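Local coordinates for ferric iron-binding periplasmic protein (Pseudomonas aeruginosa, PDB 6J2S) that binds ferric iron in the periplasm, probably for delivery to an ABC transporter, and binds gallium(III) at what is probably the iron site, at residues G9-T14 and Y57-P62. Numbering follows the deposited sequence.
With GA (gallium (III) ion), chain D.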
loop_
_atom_site.group_PDB
_atom_site.type_symbol
_atom_site.label_atom_id
_atom_site.label_comp_id
_atom_site.label_asym_id
_atom_site.label_seq_id
_atom_site.Cartn_x
_atom_site.Cartn_y
_atom_site.Cartn_z
ATOM N N GLY A 9 -0.855 5.817 -8.965
ATOM C CA GLY A 9 -1.268 4.499 -8.516
ATOM C C GLY A 9 -1.915 4.488 -7.148
ATOM O O GLY A 9 -2.485 3.472 -6.742
ATOM N N GLN A 10 -1.854 5.600 -6.415
ATOM C CA GLN A 10 -2.582 5.656 -5.163
ATOM C C GLN A 10 -4.066 5.788 -5.446
ATOM O O GLN A 10 -4.500 5.947 -6.592
ATOM C CB GLN A 10 -2.096 6.810 -4.287
ATOM C CG GLN A 10 -1.265 6.343 -3.067
ATOM C CD GLN A 10 -2.127 5.954 -1.868
ATOM O OE1 GLN A 10 -3.275 5.548 -2.019
ATOM N NE2 GLN A 10 -1.567 6.092 -0.671
ATOM N N HIS A 11 -4.853 5.700 -4.381
ATOM C CA HIS A 11 -6.294 5.843 -4.512
ATOM C C HIS A 11 -6.636 7.218 -5.074
ATOM O O HIS A 11 -5.928 8.197 -4.837
ATOM C CB HIS A 11 -6.939 5.587 -3.156
ATOM C CG HIS A 11 -6.976 4.132 -2.815
ATOM N ND1 HIS A 11 -7.950 3.290 -3.297
ATOM C CD2 HIS A 11 -6.112 3.352 -2.123
ATOM C CE1 HIS A 11 -7.708 2.056 -2.890
ATOM N NE2 HIS A 11 -6.602 2.067 -2.168
ATOM N N ALA A 12 -7.719 7.278 -5.863
ATOM C CA ALA A 12 -7.931 8.436 -6.737
ATOM C C ALA A 12 -8.075 9.740 -5.950
ATOM O O ALA A 12 -7.482 10.760 -6.326
ATOM C CB ALA A 12 -9.146 8.207 -7.639
ATOM N N ALA A 13 -8.868 9.736 -4.871
ATOM C CA ALA A 13 -9.075 10.964 -4.093
ATOM C C ALA A 13 -7.793 11.444 -3.428
ATOM O O ALA A 13 -7.611 12.652 -3.232
ATOM C CB ALA A 13 -10.151 10.747 -3.023
ATOM N N THR A 14 -6.923 10.517 -3.026
ATOM C CA THR A 14 -5.647 10.899 -2.430
ATOM C C THR A 14 -4.761 11.608 -3.448
ATOM O O THR A 14 -4.138 12.635 -3.144
ATOM C CB THR A 14 -4.952 9.653 -1.885
ATOM O OG1 THR A 14 -5.863 8.958 -1.029
ATOM C CG2 THR A 14 -3.715 10.022 -1.115
ATOM N N TYR A 57 3.426 7.847 -8.302
ATOM C CA TYR A 57 2.974 7.749 -6.921
ATOM C C TYR A 57 2.236 6.421 -6.808
ATOM O O TYR A 57 1.295 6.186 -7.572
ATOM C CB TYR A 57 2.052 8.931 -6.633
ATOM C CG TYR A 57 1.490 9.091 -5.250
ATOM C CD1 TYR A 57 2.147 8.600 -4.128
ATOM C CD2 TYR A 57 0.312 9.815 -5.070
ATOM C CE1 TYR A 57 1.614 8.803 -2.840
ATOM C CE2 TYR A 57 -0.221 10.030 -3.812
ATOM C CZ TYR A 57 0.428 9.528 -2.701
ATOM O OH TYR A 57 -0.144 9.754 -1.466
ATOM N N THR A 58 2.694 5.529 -5.923
ATOM C CA THR A 58 2.174 4.164 -5.859
ATOM C C THR A 58 1.618 3.864 -4.472
ATOM O O THR A 58 2.011 4.480 -3.481
ATOM C CB THR A 58 3.241 3.109 -6.182
ATOM O OG1 THR A 58 4.270 3.147 -5.179
ATOM C CG2 THR A 58 3.861 3.348 -7.561
ATOM N N GLU A 59 0.709 2.889 -4.409
ATOM C CA GLU A 59 0.253 2.428 -3.099
ATOM C C GLU A 59 1.294 1.571 -2.387
ATOM O O GLU A 59 1.271 1.474 -1.148
ATOM C CB GLU A 59 -1.035 1.619 -3.248
ATOM C CG GLU A 59 -2.252 2.456 -3.506
ATOM C CD GLU A 59 -3.500 1.616 -3.399
ATOM O OE1 GLU A 59 -4.143 1.352 -4.428
ATOM O OE2 GLU A 59 -3.820 1.209 -2.281
ATOM N N GLU A 60 2.163 0.890 -3.142
ATOM C CA GLU A 60 3.093 -0.079 -2.584
ATOM C C GLU A 60 4.471 0.117 -3.200
ATOM O O GLU A 60 4.627 0.761 -4.243
ATOM C CB GLU A 60 2.607 -1.528 -2.825
ATOM C CG GLU A 60 1.095 -1.740 -2.685
ATOM C CD GLU A 60 0.602 -1.720 -1.231
ATOM O OE1 GLU A 60 -0.636 -1.666 -1.024
ATOM O OE2 GLU A 60 1.447 -1.733 -0.299
ATOM N N SER A 61 5.473 -0.473 -2.557
ATOM C CA SER A 61 6.857 -0.237 -2.955
ATOM C C SER A 61 7.446 -1.175 -4.017
ATOM O O SER A 61 8.384 -0.747 -4.696
ATOM C CB SER A 61 7.758 -0.241 -1.711
ATOM O OG SER A 61 7.663 -1.457 -0.995
ATOM N N PRO A 62 6.977 -2.416 -4.222
ATOM C CA PRO A 62 7.606 -3.286 -5.272
ATOM C C PRO A 62 7.667 -2.630 -6.648
ATOM O O PRO A 62 8.707 -2.729 -7.316
ATOM C CB PRO A 62 6.725 -4.543 -5.275
ATOM C CG PRO A 62 6.283 -4.655 -3.840
ATOM C CD PRO A 62 6.081 -3.212 -3.353
HETATM GA GA GA D . -5.581 0.267 -1.701
HETATM O O HOH W 1 0.770 7.889 0.069
HETATM O O HOH W 2 -5.909 -0.312 -3.628
#
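His11 and Glu59 meet at a gallium(III) ion in the cleft of this periplasmic-binding-protein fold, each carried on a loop that follows one of two parallel, neighbouring strands, 3-8 and 55-57. Metal coordination is the first kind of interaction: His11 NE2 and Glu59 OE2 each lie 2.1 Å from the ion, and the imidazole and carboxylate planes are turned 57° apart. Glu59 binds through one oxygen, since OE1 stays 3.3 Å from the gallium and instead accepts a hydrogen bond from the metal-bound water. Tyr195 and Tyr196 also bind the ion, and Arg101 hydrogen-bonds to Glu59 OE2, which would be expected to steady the carboxylate as an anion.

One backbone bond carries the parallel pairing just past the strand ends: Gly9 N donates to Tyr57 O, 2.6 Å away, and Gln10 N adds a weak second bond to that oxygen.

Packing centres on Tyr57. With CG anti to the backbone N (chi1 -178°), its ring reaches across so that Gln10 CG lies over one face, 3.8 Å from the centroid and 19° off the normal, a CH-pi contact, while Thr14 CG2 approaches the phenol oxygen.

Polar bridging settles the Gln10 amide. Its NE2 hydrogen-bonds to Glu262 and to a water that also bonds to Tyr57 OH; its OE1 takes the N-H of His11, the N-cap residue of helix 12-26, in the carbonyl plane on a lone pair, with His11 N 2.8 Å from Gln10 OE1.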